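Fervidolysin (Fervidobacterium pennivorans, PDB 1R6V) degrades keratin into peptides as a serine protease of the subtilisin (S8) family, allowing the bacterium to grow on native feathers. Local coordinates at residues 42-45 with 46-50; 282-286 with 287-291. The protein carries 1 engineered substitution. All blocks are in the same frame, centred on the assembly; numbering follows the deposited sequence.

Interaction 1 of 2, residues 42-45 with 46-50; sequences SEVD and KIVKA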
# COMPACT_ATOMS: atom_id res chain seq x y z
N SER A 42 -3.36 -21.15 -12.45
CA SER A 42 -4.51 -21.89 -12.95
C SER A 42 -5.78 -21.64 -12.12
O SER A 42 -6.90 -21.65 -12.65
CB SER A 42 -4.21 -23.40 -13.01
OG SER A 42 -4.12 -23.97 -11.71
N GLU A 43 -5.61 -21.39 -10.83
CA GLU A 43 -6.76 -21.14 -9.96
C GLU A 43 -7.47 -19.85 -10.33
O GLU A 43 -8.66 -19.69 -10.06
CB GLU A 43 -6.34 -21.08 -8.49
CG GLU A 43 -6.10 -22.43 -7.85
CD GLU A 43 -7.39 -23.25 -7.71
OE1 GLU A 43 -8.25 -22.91 -6.87
OE2 GLU A 43 -7.53 -24.24 -8.45
N VAL A 44 -6.73 -18.92 -10.92
CA VAL A 44 -7.33 -17.65 -11.31
C VAL A 44 -8.42 -17.92 -12.34
O VAL A 44 -9.43 -17.22 -12.39
CB VAL A 44 -6.27 -16.69 -11.92
CG1 VAL A 44 -6.91 -15.38 -12.35
CG2 VAL A 44 -5.18 -16.41 -10.87
N ASP A 45 -8.24 -18.96 -13.14
CA ASP A 45 -9.24 -19.28 -14.15
C ASP A 45 -10.59 -19.65 -13.53
O ASP A 45 -11.62 -19.48 -14.16
CB ASP A 45 -8.73 -20.39 -15.07
CG ASP A 45 -7.50 -19.97 -15.87
OD1 ASP A 45 -7.37 -18.76 -16.18
OD2 ASP A 45 -6.68 -20.85 -16.20
N LYS A 46 -10.57 -20.14 -12.29
CA LYS A 46 -11.81 -20.48 -11.60
C LYS A 46 -12.56 -19.19 -11.25
O LYS A 46 -13.79 -19.17 -11.24
CB LYS A 46 -11.53 -21.28 -10.32
CG LYS A 46 -10.98 -22.67 -10.58
CD LYS A 46 -10.72 -23.40 -9.28
CE LYS A 46 -10.27 -24.84 -9.51
NZ LYS A 46 -9.99 -25.52 -8.21
N ILE A 47 -11.82 -18.13 -10.96
CA ILE A 47 -12.43 -16.83 -10.66
C ILE A 47 -12.95 -16.21 -11.96
O ILE A 47 -14.04 -15.63 -11.97
CB ILE A 47 -11.40 -15.86 -10.02
CG1 ILE A 47 -10.99 -16.36 -8.64
CG2 ILE A 47 -12.01 -14.46 -9.90
CD1 ILE A 47 -9.87 -15.54 -7.97
N VAL A 48 -12.19 -16.32 -13.04
CA VAL A 48 -12.62 -15.75 -14.32
C VAL A 48 -13.96 -16.35 -14.72
O VAL A 48 -14.89 -15.64 -15.10
CB VAL A 48 -11.56 -15.99 -15.43
CG1 VAL A 48 -12.10 -15.57 -16.79
CG2 VAL A 48 -10.31 -15.16 -15.11
N LYS A 49 -14.07 -17.67 -14.62
CA LYS A 49 -15.31 -18.32 -14.97
C LYS A 49 -16.45 -17.96 -14.02
O LYS A 49 -17.58 -17.73 -14.46
CB LYS A 49 -15.11 -19.83 -15.00
CG LYS A 49 -14.07 -20.26 -16.00
CD LYS A 49 -13.87 -21.75 -15.98
CE LYS A 49 -12.70 -22.15 -16.86
NZ LYS A 49 -12.43 -23.61 -16.71
N ALA A 50 -16.16 -17.89 -12.73
CA ALA A 50 -17.19 -17.56 -11.75
C ALA A 50 -17.80 -16.18 -11.97
O ALA A 50 -18.99 -15.97 -11.76
CB ALA A 50 -16.64 -17.67 -10.33

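Interaction 2 of 2, residues 282-286 with 287-291; sequences DYAME and HGVVM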
# COMPACT_ATOMS: atom_id res chain seq x y z
N ASP A 282 7.66 -3.56 -3.06
CA ASP A 282 8.63 -4.49 -2.48
C ASP A 282 9.47 -5.15 -3.57
O ASP A 282 10.64 -5.46 -3.36
CB ASP A 282 7.90 -5.53 -1.62
CG ASP A 282 7.29 -4.93 -0.35
OD1 ASP A 282 7.56 -3.74 -0.06
OD2 ASP A 282 6.55 -5.66 0.36
N TYR A 283 8.86 -5.37 -4.74
CA TYR A 283 9.57 -5.94 -5.89
C TYR A 283 10.69 -4.99 -6.30
O TYR A 283 11.84 -5.37 -6.52
CB TYR A 283 8.62 -6.09 -7.08
CG TYR A 283 9.23 -6.62 -8.36
CD1 TYR A 283 9.31 -7.99 -8.59
CD2 TYR A 283 9.66 -5.75 -9.37
CE1 TYR A 283 9.78 -8.49 -9.81
CE2 TYR A 283 10.13 -6.24 -10.58
CZ TYR A 283 10.19 -7.61 -10.80
OH TYR A 283 10.65 -8.10 -11.99
N ALA A 284 10.34 -3.71 -6.43
CA ALA A 284 11.34 -2.75 -6.82
C ALA A 284 12.47 -2.68 -5.78
O ALA A 284 13.65 -2.70 -6.14
CB ALA A 284 10.67 -1.36 -7.00
N MET A 285 12.13 -2.61 -4.50
CA MET A 285 13.17 -2.50 -3.47
C MET A 285 14.04 -3.77 -3.39
O MET A 285 15.25 -3.69 -3.12
CB MET A 285 12.54 -2.17 -2.10
CG MET A 285 11.95 -0.74 -2.07
SD MET A 285 11.41 -0.10 -0.44
CE MET A 285 9.78 -0.95 -0.21
N GLU A 286 13.43 -4.92 -3.66
CA GLU A 286 14.18 -6.18 -3.64
C GLU A 286 15.18 -6.20 -4.78
O GLU A 286 16.19 -6.90 -4.72
CB GLU A 286 13.21 -7.37 -3.73
CG GLU A 286 12.67 -7.80 -2.36
CD GLU A 286 11.52 -8.79 -2.44
OE1 GLU A 286 11.45 -9.57 -3.41
OE2 GLU A 286 10.69 -8.79 -1.50
N HIS A 287 14.90 -5.43 -5.83
CA HIS A 287 15.80 -5.32 -6.96
C HIS A 287 16.77 -4.15 -6.74
O HIS A 287 17.51 -3.76 -7.64
CB HIS A 287 15.01 -5.13 -8.27
CG HIS A 287 14.38 -6.39 -8.78
ND1 HIS A 287 15.00 -7.20 -9.70
CD2 HIS A 287 13.22 -7.00 -8.44
CE1 HIS A 287 14.25 -8.27 -9.92
NE2 HIS A 287 13.17 -8.17 -9.16
N GLY A 288 16.74 -3.61 -5.52
CA GLY A 288 17.63 -2.52 -5.16
C GLY A 288 17.23 -1.12 -5.57
O GLY A 288 18.06 -0.22 -5.53
N VAL A 289 15.97 -0.93 -5.96
CA VAL A 289 15.53 0.40 -6.38
C VAL A 289 15.01 1.19 -5.19
O VAL A 289 14.26 0.67 -4.35
CB VAL A 289 14.40 0.35 -7.44
CG1 VAL A 289 14.73 -0.66 -8.55
CG2 VAL A 289 13.10 0.04 -6.78
N VAL A 290 15.41 2.46 -5.13
CA VAL A 290 15.01 3.37 -4.06
C VAL A 290 13.69 4.00 -4.46
O VAL A 290 13.54 4.40 -5.61
CB VAL A 290 16.08 4.47 -3.85
CG1 VAL A 290 15.60 5.53 -2.83
CG2 VAL A 290 17.36 3.81 -3.34
N MET A 291 12.75 4.09 -3.53
CA MET A 291 11.44 4.66 -3.82
C MET A 291 11.22 5.91 -2.98
O MET A 291 11.08 5.80 -1.77
CB MET A 291 10.35 3.61 -3.53
CG MET A 291 10.46 2.35 -4.43
SD MET A 291 10.16 2.51 -6.24
CE MET A 291 8.51 1.65 -6.42

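Interaction 1 of 2, residues 42-45 with 46-50
Glu43 and Lys46, one helical turn apart, are joined twice, once through their side chains and once through the backbone. The ammonium NZ of Lys46 lies 2.8 Å from OE2 of Glu43 in a salt bridge that uses the syn lone pair of that oxygen; OE1 is farther from NZ, at 3.4 Å, so the grip is one-sided. The two chains reach this meeting differently: Lys46 runs fully extended beyond CG, whereas Glu43 folds back at chi2 (-67°), which brings its carboxylate over to the lysine's end. Behind them, Lys46 N donates to Glu43 O at 3.0 Å. With an alanine in place of Glu43, the Lys46 ammonium is likely to lose this carboxylate and its extended chain to turn more freely.

The following carbonyls are satisfied in helical fashion. Val44 O accepts from Val48 N at 3.0 Å and takes a second, weak bond from Ile47 N. Asp45 O receives Lys49 N at 3.1 Å, while CG of Lys49 passes close to the same oxygen. The Asp45 carboxylate turns instead to Arg41, its salt-bridge partner through OD1, and Ser42 OG bonds to Asp40.

On the apolar side, Val44 CG1 and Val48 CG2 are 4.4 Å apart. With Ile47, these valines press helix 41-51 of the propeptide onto its antiparallel sheet, meeting Ile67 of strand 64-68; Val44 and Ile47 also touch strand 33-38 and Ile89 of strand 89-93.

Interaction 2 of 2, residues 282-286 with 287-291
Gly288 N donates to Met285 O at 2.8 Å, the shortest sound polar bond here. One residue on, Val289 N reaches back to Ala284 O at 2.9 Å, although the position of that oxygen is less certain.

On one flank the His287 ring lies obliquely to that of Tyr283, their planes inclined at 44° and centroids 4.3 Å apart. NE2 of the imidazole sits over one tyrosine face, toward its rim and 3.4 Å from CZ. In Tyr283, CG is turned opposite the backbone N (chi1 178°), which sets its ring beside the imidazole; its hydroxyl bonds to Asp258.

On the buried flank, CE of Met291 packs 3.7 Å from CB of Ala284, and the CG atoms of Met285 and Met291 meet at 4.2 Å as their chains cross. Met285 CA also makes a CA-H...O contact of 3.5 Å with Val289 O, a buried oxygen for which the model offers no conventional hydrogen-bond donor.

The paired backbone bonds and the positive phi of Gly288 (82°) define a Schellman motif, here ending helix 275-286 and turning the chain into strand 290-294 within a beta-alpha-beta unit of the subtilisin-like catalytic domain.

Interactions 1 and 2 lie in different domains of one chain. Interaction 1 comes first, within helix 41-51 of the propeptide, which packs on a four-stranded antiparallel sheet; interaction 2 follows much later, where helix 275-286 gives way to strand 290-294 of the mixed sheet of the peptidase S8 region. Their centres are 30 Å apart and their nearest atoms about 17 Å, so they do not touch, and they share neither helix nor sheet. Interaction 1 runs along most of one short helix, whereas interaction 2 ends a helix. Both lie away from the catalytic and calcium sites.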